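PDB 1QHB: vanadium-dependent bromoperoxidase from Corallina officinalis, which catalyses the bromination of organic substrates with hydrogen peroxide and bromide, using bound vanadate as cofactor. Local coordinates for residues S34-E39 and F399-R404; P153-E158 and V550-D555; L164-R169 and F465-A470. All coordinates share one frame; numbering follows the deposited sequence.

Contact 1 (S34-E39 and F399-R404); sequences SFANGE and FNIHRR
I401 and S34 meet through carbon alone: the three carbons beyond the isoleucine CB gather round the serine CB, with I401 CG1 3.8 Å from S34 CB. The second branch does double duty, since I401 CG2 also lies 3.5 Å above the centre of the H402 ring, covering one of its faces. A36 fits in beside this pair. Its methyl, A36 CB, is 4.3 Å from I401 CG2 and 4.0 Å from H402 ND1, tying the loop to both helix residues at once.

The imidazole is turned to the side of its own backbone N (chi1 -47°), which sends its CE1 edge toward the loop, where H402 CE1 comes within 3.2 Å of F35 O, close to the ring plane. No direct hydrogen bond joins the two segments; the polar link is a water. It accepts from N37 N at 2.8 Å and is also hydrogen-bonded to H402 ND1, again at 2.8 Å. The other ring nitrogen, H402 NE2, pairs with Q397, whose amide group bonds S34 OG as well. An alanine in place of H402 would probably leave the bridging water and the Q397 oxygen each short of a partner and uncover the methyl of I401.

Beyond A36 the loop folds into an Asx turn, N37 OD1 accepting from E39 N. Q595 of a second subunit packs on A36 and bonds I401 O, so this patch also belongs to an interface of the dodecamer. The helix partner is the last turn of helix 376-402, widened to a pi-type turn before R403 takes positive phi. That end directly follows K398 and leads to R406, the lysine and arginine that open the vanadate-binding signature of vanadium haloperoxidases.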
ATOM      1  N   SER A  34       0.976 -15.050  29.908  1.00 10.86           N
ATOM      2  CA  SER A  34       0.398 -15.850  31.001  1.00  9.87           C
ATOM      3  C   SER A  34       1.575 -16.331  31.837  1.00 14.66           C
ATOM      4  O   SER A  34       2.560 -16.840  31.270  1.00 14.40           O
ATOM      5  CB  SER A  34      -0.372 -17.016  30.406  1.00 14.23           C
ATOM      6  OG  SER A  34      -1.649 -16.626  29.900  1.00 13.93           O
ATOM      7  N   PHE A  35       1.574 -16.117  33.147  1.00 13.01           N
ATOM      8  CA  PHE A  35       2.685 -16.593  33.983  1.00 11.03           C
ATOM      9  C   PHE A  35       2.224 -17.824  34.760  1.00 13.53           C
ATOM     10  O   PHE A  35       1.112 -17.818  35.262  1.00 13.61           O
ATOM     11  CB  PHE A  35       3.099 -15.493  34.968  1.00 11.70           C
ATOM     12  CG  PHE A  35       3.486 -14.223  34.251  1.00 16.62           C
ATOM     13  CD1 PHE A  35       4.748 -14.089  33.674  1.00 10.91           C
ATOM     14  CD2 PHE A  35       2.573 -13.175  34.152  1.00 11.33           C
ATOM     15  CE1 PHE A  35       5.104 -12.929  33.003  1.00 16.62           C
ATOM     16  CE2 PHE A  35       2.955 -12.008  33.515  1.00 11.22           C
ATOM     17  CZ  PHE A  35       4.206 -11.877  32.932  1.00 10.11           C
ATOM     18  N   ALA A  36       3.033 -18.876  34.843  1.00 11.17           N
ATOM     19  CA  ALA A  36       2.632 -20.034  35.653  1.00 10.72           C
ATOM     20  C   ALA A  36       3.265 -19.865  37.043  1.00 11.21           C
ATOM     21  O   ALA A  36       4.159 -19.028  37.146  1.00 10.90           O
ATOM     22  CB  ALA A  36       3.074 -21.331  34.990  1.00  5.52           C
ATOM     23  N   ASN A  37       2.880 -20.670  38.016  1.00 12.52           N
ATOM     24  CA  ASN A  37       3.391 -20.570  39.375  1.00 13.12           C
ATOM     25  C   ASN A  37       4.791 -21.128  39.618  1.00 16.58           C
ATOM     26  O   ASN A  37       5.248 -20.937  40.748  1.00 14.09           O
ATOM     27  CB  ASN A  37       2.359 -21.192  40.358  1.00  8.84           C
ATOM     28  CG  ASN A  37       2.248 -22.699  40.278  1.00 11.22           C
ATOM     29  OD1 ASN A  37       3.067 -23.401  39.678  1.00 12.51           O
ATOM     30  ND2 ASN A  37       1.249 -23.270  40.924  1.00  9.53           N
ATOM     31  N   GLY A  38       5.475 -21.739  38.642  1.00 14.48           N
ATOM     32  CA  GLY A  38       6.845 -22.163  38.826  1.00 12.75           C
ATOM     33  C   GLY A  38       7.082 -23.578  39.322  1.00 17.09           C
ATOM     34  O   GLY A  38       8.196 -24.097  39.346  1.00 14.99           O
ATOM     35  N   GLU A  39       6.019 -24.305  39.666  1.00 15.58           N
ATOM     36  CA  GLU A  39       6.094 -25.611  40.284  1.00 15.28           C
ATOM     37  C   GLU A  39       6.554 -26.709  39.361  1.00 13.36           C
ATOM     38  O   GLU A  39       7.158 -27.707  39.770  1.00 17.09           O
ATOM     39  CB  GLU A  39       4.709 -26.065  40.781  1.00 19.53           C
ATOM     40  CG  GLU A  39       4.569 -25.720  42.249  1.00 17.60           C
ATOM     41  CD  GLU A  39       3.203 -26.122  42.778  1.00 18.30           C
ATOM     42  OE1 GLU A  39       2.228 -26.093  42.025  1.00 13.59           O
ATOM     43  OE2 GLU A  39       3.218 -26.427  43.978  1.00 17.11           O
ATOM     44  N   PHE A 399      -3.663 -26.576  29.374  1.00 10.65           N
ATOM     45  CA  PHE A 399      -2.586 -27.393  28.841  1.00  9.49           C
ATOM     46  C   PHE A 399      -1.292 -26.681  28.444  1.00 10.58           C
ATOM     47  O   PHE A 399      -0.217 -27.275  28.607  1.00 12.72           O
ATOM     48  CB  PHE A 399      -3.147 -28.024  27.571  1.00  8.29           C
ATOM     49  CG  PHE A 399      -3.997 -29.227  27.717  1.00  8.54           C
ATOM     50  CD1 PHE A 399      -3.442 -30.477  27.994  1.00  6.95           C
ATOM     51  CD2 PHE A 399      -5.386 -29.130  27.515  1.00  7.04           C
ATOM     52  CE1 PHE A 399      -4.295 -31.586  28.119  1.00 10.84           C
ATOM     53  CE2 PHE A 399      -6.212 -30.229  27.594  1.00 12.26           C
ATOM     54  CZ  PHE A 399      -5.646 -31.447  27.922  1.00 11.00           C
ATOM     55  N   ASN A 400      -1.413 -25.492  27.827  1.00 10.86           N
ATOM     56  CA  ASN A 400      -0.211 -24.868  27.313  1.00 11.64           C
ATOM     57  C   ASN A 400       0.504 -24.082  28.386  1.00 13.05           C
ATOM     58  O   ASN A 400       1.722 -23.998  28.238  1.00 13.32           O
ATOM     59  CB  ASN A 400      -0.552 -23.944  26.128  1.00  5.32           C
ATOM     60  CG  ASN A 400      -1.175 -24.726  24.990  1.00 11.27           C
ATOM     61  OD1 ASN A 400      -2.403 -24.913  24.930  1.00 10.05           O
ATOM     62  ND2 ASN A 400      -0.343 -25.167  24.028  1.00  9.78           N
ATOM     63  N   ILE A 401      -0.210 -23.547  29.390  1.00  9.72           N
ATOM     64  CA  ILE A 401       0.457 -22.787  30.397  1.00  9.89           C
ATOM     65  C   ILE A 401       0.605 -23.463  31.755  1.00 11.29           C
ATOM     66  O   ILE A 401       1.735 -23.749  32.145  1.00 10.86           O
ATOM     67  CB  ILE A 401      -0.298 -21.449  30.631  1.00  8.54           C
ATOM     68  CG1 ILE A 401      -0.470 -20.670  29.329  1.00  9.98           C
ATOM     69  CG2 ILE A 401       0.379 -20.578  31.694  1.00  6.89           C
ATOM     70  CD1 ILE A 401       0.830 -20.251  28.660  1.00  6.20           C
ATOM     71  N   HIS A 402      -0.444 -23.646  32.570  1.00  8.99           N
ATOM     72  CA  HIS A 402      -0.265 -24.101  33.931  1.00  9.94           C
ATOM     73  C   HIS A 402      -0.217 -25.583  34.192  1.00  9.99           C
ATOM     74  O   HIS A 402       0.449 -25.914  35.151  1.00 10.74           O
ATOM     75  CB  HIS A 402      -1.407 -23.547  34.811  1.00  8.76           C
ATOM     76  CG  HIS A 402      -1.639 -22.076  34.582  1.00 10.39           C
ATOM     77  ND1 HIS A 402      -0.901 -21.166  35.292  1.00 11.56           N
ATOM     78  CD2 HIS A 402      -2.465 -21.380  33.754  1.00  9.00           C
ATOM     79  CE1 HIS A 402      -1.259 -19.934  34.916  1.00  7.10           C
ATOM     80  NE2 HIS A 402      -2.201 -20.049  34.005  1.00  7.59           N
ATOM     81  N   ARG A 403      -0.920 -26.449  33.479  1.00  7.91           N
ATOM     82  CA  ARG A 403      -0.921 -27.865  33.735  1.00 10.08           C
ATOM     83  C   ARG A 403      -1.014 -28.182  35.241  1.00 12.17           C
ATOM     84  O   ARG A 403      -0.239 -29.000  35.710  1.00 12.42           O
ATOM     85  CB  ARG A 403       0.341 -28.500  33.102  1.00  5.95           C
ATOM     86  CG  ARG A 403       0.215 -28.548  31.552  1.00 10.19           C
ATOM     87  CD  ARG A 403       1.502 -28.975  30.898  1.00  8.97           C
ATOM     88  NE  ARG A 403       2.712 -28.133  31.119  1.00 11.49           N
ATOM     89  CZ  ARG A 403       3.130 -27.181  30.302  1.00 19.93           C
ATOM     90  NH1 ARG A 403       2.471 -26.840  29.201  1.00 10.80           N
ATOM     91  NH2 ARG A 403       4.260 -26.504  30.484  1.00  9.53           N
ATOM     92  N   ARG A 404      -1.999 -27.637  35.952  1.00 12.03           N
ATOM     93  CA  ARG A 404      -2.222 -27.897  37.365  1.00  9.48           C
ATOM     94  C   ARG A 404      -2.828 -29.276  37.624  1.00 12.22           C
ATOM     95  O   ARG A 404      -3.736 -29.731  36.884  1.00 10.12           O
ATOM     96  CB  ARG A 404      -3.072 -26.821  38.015  1.00  7.33           C
ATOM     97  CG  ARG A 404      -3.219 -27.002  39.541  1.00 10.54           C
ATOM     98  CD  ARG A 404      -4.204 -25.994  40.105  1.00  7.58           C
ATOM     99  NE  ARG A 404      -4.107 -25.923  41.577  1.00  9.40           N
ATOM    100  CZ  ARG A 404      -4.863 -25.098  42.290  1.00 12.28           C
ATOM    101  NH1 ARG A 404      -5.748 -24.238  41.747  1.00  6.29           N
ATOM    102  NH2 ARG A 404      -4.749 -25.083  43.601  1.00 10.06           N
TER
HETATM  103  O   HOH W   1       0.350 -21.886  37.732  1.00 12.49           O

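Contact 2 (P153-E158 and V550-D555); sequences PELIAE and VHYFSD. With PO4 (phosphate ion), chain G.
E158 OE2 is gripped twice by S554. The serine hydroxyl, S554 OG, donates to the syn lone pair of E158 OE2 at 2.7 Å, while S554 N reaches the same oxygen at 2.9 Å from above the carboxylate plane, with an N-H...O angle of 147°. S554 chi1, 54°, sets OG between its backbone N and carbonyl carbon, on the side of the same acceptor. The other oxygen, E158 OE1, packs 3.4 Å from Y552 CB and forms a salt bridge with R404, which also bonds S554 OG. Nearly a turn earlier on the helix, L155 CD2 rests 3.7 Å from Y552 CE2.

Y552 is the N-cap of helix 553-574, and three residues on D555 turns its carboxylate back, D555 OD2 accepting from Y552 N at 3.1 Å. H551 ND1 meets D555 OD2 from the opposite face of the carboxylate, at 2.6 Å and nearly straight (165°).

The imidazole is thereby held with NE2 toward the vanadate site, occupied here by phosphate; H551 NE2 donates to phosphate O4 at 3.1 Å. K398, R406, S483, G484, H485 and R545 also hydrogen-bond the anion. H551 itself probably binds vanadate, as in related enzymes.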
ATOM      1  N   PRO A 153      -0.634 -21.642  51.997  1.00 19.44           N
ATOM      2  CA  PRO A 153      -1.811 -21.601  52.879  1.00 18.14           C
ATOM      3  C   PRO A 153      -3.063 -21.752  52.031  1.00 17.04           C
ATOM      4  O   PRO A 153      -4.013 -22.482  52.361  1.00 17.22           O
ATOM      5  CB  PRO A 153      -1.746 -20.209  53.500  1.00 19.54           C
ATOM      6  CG  PRO A 153      -0.283 -19.882  53.479  1.00 21.06           C
ATOM      7  CD  PRO A 153       0.224 -20.443  52.157  1.00 19.05           C
ATOM      8  N   GLU A 154      -3.114 -21.062  50.878  1.00 15.21           N
ATOM      9  CA  GLU A 154      -4.254 -21.174  49.995  1.00 12.31           C
ATOM     10  C   GLU A 154      -4.675 -22.605  49.618  1.00 14.45           C
ATOM     11  O   GLU A 154      -5.851 -23.031  49.632  1.00 11.86           O
ATOM     12  CB  GLU A 154      -4.044 -20.412  48.701  1.00 12.45           C
ATOM     13  CG  GLU A 154      -5.367 -20.251  47.939  1.00 13.41           C
ATOM     14  CD  GLU A 154      -5.307 -19.246  46.799  1.00 17.01           C
ATOM     15  OE1 GLU A 154      -4.196 -18.744  46.512  1.00 13.10           O
ATOM     16  OE2 GLU A 154      -6.383 -18.996  46.263  1.00 10.62           O
ATOM     17  N   LEU A 155      -3.689 -23.421  49.219  1.00 14.22           N
ATOM     18  CA  LEU A 155      -3.956 -24.792  48.773  1.00 15.37           C
ATOM     19  C   LEU A 155      -4.402 -25.623  49.962  1.00 15.08           C
ATOM     20  O   LEU A 155      -5.314 -26.481  49.898  1.00 18.17           O
ATOM     21  CB  LEU A 155      -2.692 -25.324  48.099  1.00 11.34           C
ATOM     22  CG  LEU A 155      -2.666 -26.699  47.437  1.00 16.82           C
ATOM     23  CD1 LEU A 155      -2.412 -27.777  48.483  1.00 12.50           C
ATOM     24  CD2 LEU A 155      -3.951 -27.037  46.713  1.00 10.87           C
ATOM     25  N   ILE A 156      -3.759 -25.376  51.114  1.00 14.66           N
ATOM     26  CA  ILE A 156      -4.152 -26.074  52.337  1.00 15.00           C
ATOM     27  C   ILE A 156      -5.646 -25.862  52.584  1.00 14.82           C
ATOM     28  O   ILE A 156      -6.395 -26.835  52.768  1.00 15.34           O
ATOM     29  CB  ILE A 156      -3.316 -25.617  53.530  1.00 18.63           C
ATOM     30  CG1 ILE A 156      -1.854 -26.036  53.333  1.00 15.19           C
ATOM     31  CG2 ILE A 156      -3.891 -26.208  54.819  1.00 13.73           C
ATOM     32  CD1 ILE A 156      -0.934 -25.319  54.298  1.00 17.72           C
ATOM     33  N   ALA A 157      -6.073 -24.596  52.592  1.00 12.67           N
ATOM     34  CA  ALA A 157      -7.491 -24.308  52.746  1.00 11.27           C
ATOM     35  C   ALA A 157      -8.336 -24.883  51.623  1.00 13.27           C
ATOM     36  O   ALA A 157      -9.486 -25.189  51.883  1.00 14.66           O
ATOM     37  CB  ALA A 157      -7.712 -22.781  52.719  1.00 10.28           C
ATOM     38  N   GLU A 158      -7.932 -24.885  50.356  1.00 13.66           N
ATOM     39  CA  GLU A 158      -8.691 -25.441  49.269  1.00 13.23           C
ATOM     40  C   GLU A 158      -8.872 -26.950  49.484  1.00 13.73           C
ATOM     41  O   GLU A 158      -9.986 -27.430  49.190  1.00 13.16           O
ATOM     42  CB  GLU A 158      -7.930 -25.225  47.943  1.00  7.45           C
ATOM     43  CG  GLU A 158      -8.103 -23.748  47.489  1.00 11.63           C
ATOM     44  CD  GLU A 158      -7.513 -23.474  46.137  1.00 14.58           C
ATOM     45  OE1 GLU A 158      -6.610 -24.207  45.637  1.00 12.41           O
ATOM     46  OE2 GLU A 158      -7.946 -22.488  45.505  1.00 13.89           O
ATOM     47  N   VAL A 550     -13.403 -32.488  41.646  1.00  9.13           N
ATOM     48  CA  VAL A 550     -12.592 -32.333  40.460  1.00 12.51           C
ATOM     49  C   VAL A 550     -12.002 -30.967  40.199  1.00 13.96           C
ATOM     50  O   VAL A 550     -11.284 -30.801  39.179  1.00 14.08           O
ATOM     51  CB  VAL A 550     -13.322 -32.835  39.175  1.00 10.74           C
ATOM     52  CG1 VAL A 550     -13.748 -34.287  39.377  1.00  8.68           C
ATOM     53  CG2 VAL A 550     -14.537 -31.973  38.841  1.00  7.96           C
ATOM     54  N   HIS A 551     -12.223 -29.996  41.061  1.00 11.53           N
ATOM     55  CA  HIS A 551     -11.627 -28.679  40.944  1.00 11.97           C
ATOM     56  C   HIS A 551     -11.371 -28.078  42.329  1.00 13.72           C
ATOM     57  O   HIS A 551     -12.042 -28.468  43.304  1.00 13.39           O
ATOM     58  CB  HIS A 551     -12.585 -27.696  40.215  1.00  8.41           C
ATOM     59  CG  HIS A 551     -12.326 -27.779  38.731  1.00 12.53           C
ATOM     60  ND1 HIS A 551     -11.096 -27.520  38.182  1.00  8.63           N
ATOM     61  CD2 HIS A 551     -13.105 -28.213  37.734  1.00  9.10           C
ATOM     62  CE1 HIS A 551     -11.177 -27.725  36.877  1.00 10.04           C
ATOM     63  NE2 HIS A 551     -12.369 -28.164  36.575  1.00 11.42           N
ATOM     64  N   TYR A 552     -10.531 -27.065  42.382  1.00 11.35           N
ATOM     65  CA  TYR A 552     -10.350 -26.304  43.615  1.00  9.72           C
ATOM     66  C   TYR A 552     -11.080 -24.986  43.528  1.00 11.84           C
ATOM     67  O   TYR A 552     -11.352 -24.530  42.388  1.00 11.48           O
ATOM     68  CB  TYR A 552      -8.874 -25.918  43.772  1.00 10.40           C
ATOM     69  CG  TYR A 552      -7.876 -27.029  43.550  1.00 11.12           C
ATOM     70  CD1 TYR A 552      -7.415 -27.359  42.280  1.00  7.78           C
ATOM     71  CD2 TYR A 552      -7.384 -27.714  44.651  1.00  7.99           C
ATOM     72  CE1 TYR A 552      -6.483 -28.355  42.072  1.00  7.47           C
ATOM     73  CE2 TYR A 552      -6.412 -28.716  44.452  1.00 11.28           C
ATOM     74  CZ  TYR A 552      -5.994 -29.018  43.175  1.00 10.41           C
ATOM     75  OH  TYR A 552      -5.030 -29.992  43.043  1.00 10.15           O
ATOM     76  N   PHE A 553     -11.296 -24.280  44.624  1.00 11.21           N
ATOM     77  CA  PHE A 553     -11.916 -22.935  44.533  1.00 10.39           C
ATOM     78  C   PHE A 553     -11.285 -22.004  43.506  1.00 11.84           C
ATOM     79  O   PHE A 553     -11.984 -21.343  42.720  1.00 11.00           O
ATOM     80  CB  PHE A 553     -11.844 -22.295  45.931  1.00  8.36           C
ATOM     81  CG  PHE A 553     -12.636 -20.990  45.931  1.00  9.89           C
ATOM     82  CD1 PHE A 553     -14.002 -20.993  46.086  1.00  8.32           C
ATOM     83  CD2 PHE A 553     -11.986 -19.763  45.753  1.00  6.42           C
ATOM     84  CE1 PHE A 553     -14.733 -19.813  46.088  1.00  9.19           C
ATOM     85  CE2 PHE A 553     -12.715 -18.629  45.754  1.00 12.34           C
ATOM     86  CZ  PHE A 553     -14.082 -18.613  45.916  1.00  6.56           C
ATOM     87  N   SER A 554      -9.974 -21.824  43.478  1.00  8.46           N
ATOM     88  CA  SER A 554      -9.237 -20.887  42.645  1.00  8.15           C
ATOM     89  C   SER A 554      -9.382 -21.186  41.161  1.00 10.49           C
ATOM     90  O   SER A 554      -9.451 -20.257  40.330  1.00 12.61           O
ATOM     91  CB  SER A 554      -7.737 -20.855  43.011  1.00  6.77           C
ATOM     92  OG  SER A 554      -7.241 -22.216  42.961  1.00 10.29           O
ATOM     93  N   ASP A 555      -9.547 -22.431  40.753  1.00  9.42           N
ATOM     94  CA  ASP A 555      -9.798 -22.812  39.404  1.00  9.72           C
ATOM     95  C   ASP A 555     -11.115 -22.175  38.919  1.00 11.21           C
ATOM     96  O   ASP A 555     -11.249 -21.734  37.763  1.00 11.15           O
ATOM     97  CB  ASP A 555     -10.073 -24.337  39.282  1.00  8.10           C
ATOM     98  CG  ASP A 555      -8.895 -25.242  39.583  1.00 12.19           C
ATOM     99  OD1 ASP A 555      -7.699 -24.807  39.626  1.00 11.78           O
ATOM    100  OD2 ASP A 555      -9.212 -26.475  39.687  1.00 12.94           O
TER
HETATM  101  P   PO4 G3000     -13.963 -29.214  33.852  1.00 11.64           P
HETATM  102  O1  PO4 G3000     -13.474 -30.265  34.785  1.00 14.53           O
HETATM  103  O2  PO4 G3000     -15.029 -28.376  34.471  1.00 15.34           O
HETATM  104  O3  PO4 G3000     -14.467 -29.855  32.626  1.00 17.49           O
HETATM  105  O4  PO4 G3000     -12.771 -28.338  33.546  1.00 15.84           O
HETATM  106  O   HOH W   2     -11.706 -25.649  47.183  1.00 15.91           O

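Contact 3 (L164-R169 and F465-A470); sequences LMALGR and FLLPMA
A166, on the last turn of helix 153-167, faces P468 in an irregular loop that runs past the helix end, their CA atoms 6.1 Å apart. The chain leaves helical geometry at G168, and R169 then turns back toward the loop. A166 makes the apolar part of the contact: its methyl, A166 CB, sits 3.9 Å from P468 CD on the proline ring and 4.2 Å from L467 CD1.

R169 makes the polar part. Its chain bends at chi3 (-136°), and the guanidinium arrives end-on at one carbonyl oxygen, with R169 NH1 and R169 NH2 each 2.9 Å from P468 O. The acceptor lies in the guanidinium plane, but the two donors use it differently. NH2 comes in at a C=O...N angle of 151°, tilted moderately from the carbonyl plane, whereas NH1 stands well above that plane, on the same face. The flat group is also sandwiched: A470 CB lies over one face, offset toward the rim, and A166 CA, from the last turn of the helix just before it, over the centre of the other.

R169 has partners outside the two segments as well: NE bonds the backbone oxygen of M547, and NH1, besides its bond to P468 O, forms a salt bridge with D290. One buried side chain thus ties the end of helix 153-167 to the loop before helix 484-499 and to the end of helix 530-548. With D290 to balance it and two carbonyl oxygens as acceptors, the guanidinium is likely to stay charged despite burial, and its double grip would further polarise the P468 carbonyl.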
ATOM      1  N   LEU A 164     -13.990 -31.823  53.195  1.00  9.79           N
ATOM      2  CA  LEU A 164     -15.232 -31.624  53.949  1.00 13.25           C
ATOM      3  C   LEU A 164     -16.446 -31.687  53.042  1.00 16.00           C
ATOM      4  O   LEU A 164     -17.489 -32.222  53.459  1.00 19.25           O
ATOM      5  CB  LEU A 164     -15.214 -30.323  54.745  1.00 11.74           C
ATOM      6  CG  LEU A 164     -14.183 -30.394  55.886  1.00 13.50           C
ATOM      7  CD1 LEU A 164     -13.783 -29.002  56.293  1.00 11.41           C
ATOM      8  CD2 LEU A 164     -14.783 -31.164  57.087  1.00 10.67           C
ATOM      9  N   MET A 165     -16.297 -31.255  51.773  1.00 14.18           N
ATOM     10  CA  MET A 165     -17.414 -31.360  50.857  1.00 14.87           C
ATOM     11  C   MET A 165     -17.640 -32.840  50.567  1.00 12.43           C
ATOM     12  O   MET A 165     -18.771 -33.222  50.420  1.00 13.73           O
ATOM     13  CB  MET A 165     -17.165 -30.689  49.527  1.00 13.50           C
ATOM     14  CG  MET A 165     -17.226 -29.171  49.613  1.00 11.72           C
ATOM     15  SD  MET A 165     -16.577 -28.539  48.049  1.00  9.92           S
ATOM     16  CE  MET A 165     -17.220 -26.863  48.146  1.00 12.75           C
ATOM     17  N   ALA A 166     -16.554 -33.598  50.433  1.00 12.13           N
ATOM     18  CA  ALA A 166     -16.703 -35.035  50.179  1.00 12.50           C
ATOM     19  C   ALA A 166     -17.335 -35.726  51.387  1.00 16.50           C
ATOM     20  O   ALA A 166     -18.167 -36.616  51.189  1.00 17.90           O
ATOM     21  CB  ALA A 166     -15.333 -35.593  49.908  1.00 12.29           C
ATOM     22  N   LEU A 167     -17.001 -35.353  52.630  1.00 14.56           N
ATOM     23  CA  LEU A 167     -17.636 -36.037  53.768  1.00 16.95           C
ATOM     24  C   LEU A 167     -19.063 -35.573  53.937  1.00 17.77           C
ATOM     25  O   LEU A 167     -19.915 -36.324  54.426  1.00 18.13           O
ATOM     26  CB  LEU A 167     -16.837 -35.765  55.047  1.00 15.60           C
ATOM     27  CG  LEU A 167     -15.402 -36.269  55.114  1.00 18.43           C
ATOM     28  CD1 LEU A 167     -14.641 -35.611  56.258  1.00 14.39           C
ATOM     29  CD2 LEU A 167     -15.375 -37.789  55.273  1.00 16.82           C
ATOM     30  N   GLY A 168     -19.392 -34.315  53.542  1.00 15.70           N
ATOM     31  CA  GLY A 168     -20.769 -33.840  53.681  1.00 12.91           C
ATOM     32  C   GLY A 168     -21.559 -34.028  52.388  1.00 14.55           C
ATOM     33  O   GLY A 168     -22.603 -33.350  52.266  1.00 14.26           O
ATOM     34  N   ARG A 169     -21.193 -34.932  51.479  1.00 12.83           N
ATOM     35  CA  ARG A 169     -21.908 -35.047  50.214  1.00 12.79           C
ATOM     36  C   ARG A 169     -23.374 -35.398  50.320  1.00 17.00           C
ATOM     37  O   ARG A 169     -24.153 -35.091  49.414  1.00 15.46           O
ATOM     38  CB  ARG A 169     -21.263 -36.098  49.286  1.00 16.11           C
ATOM     39  CG  ARG A 169     -20.576 -35.582  48.036  1.00 17.52           C
ATOM     40  CD  ARG A 169     -19.627 -36.498  47.297  1.00 11.81           C
ATOM     41  NE  ARG A 169     -18.404 -35.649  46.948  1.00 13.50           N
ATOM     42  CZ  ARG A 169     -17.239 -36.234  46.782  1.00 13.91           C
ATOM     43  NH1 ARG A 169     -17.116 -37.560  46.939  1.00  7.50           N
ATOM     44  NH2 ARG A 169     -16.157 -35.539  46.451  1.00 13.02           N
ATOM     45  N   PHE A 465      -5.953 -42.014  52.777  1.00 16.17           N
ATOM     46  CA  PHE A 465      -6.348 -40.631  53.044  1.00 13.53           C
ATOM     47  C   PHE A 465      -6.760 -39.955  51.729  1.00 13.62           C
ATOM     48  O   PHE A 465      -6.812 -38.736  51.656  1.00 15.05           O
ATOM     49  CB  PHE A 465      -5.239 -39.853  53.757  1.00 13.43           C
ATOM     50  CG  PHE A 465      -4.820 -40.571  55.033  1.00 22.28           C
ATOM     51  CD1 PHE A 465      -5.521 -40.381  56.216  1.00 21.43           C
ATOM     52  CD2 PHE A 465      -3.725 -41.415  55.031  1.00 18.16           C
ATOM     53  CE1 PHE A 465      -5.132 -41.036  57.369  1.00 23.05           C
ATOM     54  CE2 PHE A 465      -3.336 -42.071  56.196  1.00 22.31           C
ATOM     55  CZ  PHE A 465      -4.052 -41.910  57.366  1.00 21.36           C
ATOM     56  N   LEU A 466      -7.036 -40.710  50.658  1.00 10.45           N
ATOM     57  CA  LEU A 466      -7.442 -40.192  49.393  1.00 12.69           C
ATOM     58  C   LEU A 466      -8.726 -39.363  49.465  1.00 15.66           C
ATOM     59  O   LEU A 466      -9.585 -39.553  50.336  1.00 14.72           O
ATOM     60  CB  LEU A 466      -7.669 -41.364  48.444  1.00 10.64           C
ATOM     61  CG  LEU A 466      -6.399 -42.216  48.243  1.00 16.41           C
ATOM     62  CD1 LEU A 466      -6.862 -43.540  47.649  1.00 13.38           C
ATOM     63  CD2 LEU A 466      -5.363 -41.498  47.407  1.00 13.75           C
ATOM     64  N   LEU A 467      -8.853 -38.424  48.512  1.00 12.05           N
ATOM     65  CA  LEU A 467     -10.081 -37.610  48.479  1.00 14.15           C
ATOM     66  C   LEU A 467     -11.145 -38.449  47.786  1.00 12.56           C
ATOM     67  O   LEU A 467     -10.998 -38.881  46.635  1.00 15.19           O
ATOM     68  CB  LEU A 467      -9.751 -36.316  47.703  1.00  8.52           C
ATOM     69  CG  LEU A 467     -10.946 -35.418  47.363  1.00 13.83           C
ATOM     70  CD1 LEU A 467     -11.442 -34.661  48.566  1.00  6.43           C
ATOM     71  CD2 LEU A 467     -10.553 -34.356  46.328  1.00 10.38           C
ATOM     72  N   PRO A 468     -12.260 -38.729  48.442  1.00 13.00           N
ATOM     73  CA  PRO A 468     -13.340 -39.506  47.870  1.00 12.97           C
ATOM     74  C   PRO A 468     -13.883 -38.778  46.652  1.00 15.16           C
ATOM     75  O   PRO A 468     -14.214 -37.603  46.747  1.00 13.89           O
ATOM     76  CB  PRO A 468     -14.339 -39.693  49.002  1.00 12.81           C
ATOM     77  CG  PRO A 468     -13.604 -39.362  50.278  1.00 11.25           C
ATOM     78  CD  PRO A 468     -12.586 -38.311  49.847  1.00 12.75           C
ATOM     79  N   MET A 469     -14.012 -39.469  45.504  1.00 13.61           N
ATOM     80  CA  MET A 469     -14.543 -38.841  44.315  1.00  8.70           C
ATOM     81  C   MET A 469     -16.024 -39.089  44.166  1.00 13.87           C
ATOM     82  O   MET A 469     -16.505 -40.157  44.471  1.00 15.66           O
ATOM     83  CB  MET A 469     -13.783 -39.315  43.063  1.00  6.78           C
ATOM     84  CG  MET A 469     -12.276 -39.066  43.178  1.00 11.98           C
ATOM     85  SD  MET A 469     -11.939 -37.280  43.390  1.00 16.76           S
ATOM     86  CE  MET A 469     -12.238 -36.913  41.737  1.00  2.01           C
ATOM     87  N   ALA A 470     -16.822 -38.153  43.630  1.00 12.42           N
ATOM     88  CA  ALA A 470     -18.227 -38.460  43.390  1.00 11.54           C
ATOM     89  C   ALA A 470     -18.374 -39.251  42.090  1.00 11.48           C
ATOM     90  O   ALA A 470     -19.423 -39.888  41.877  1.00 10.90           O
ATOM     91  CB  ALA A 470     -19.150 -37.270  43.304  1.00  8.72           C
TER

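How the contacts relate
The three contacts follow one another through the subunit, with contact 2 in the middle: its centre is 16 Å from that of contact 1 and 14 Å from that of contact 3, whereas contacts 1 and 3 are 26 Å apart and do not touch. R404 of contact 1 reaches into contact 2, and M469 of contact 3 packs on V550. Helix 153-167 supplies its first turn to contact 2 and its last to contact 3, which is nested within the loop that contact 2 closes; contact 1 crosses both along the sequence. N-terminal segments are thus brought against the C-terminal half, where the vanadate-site residues lie.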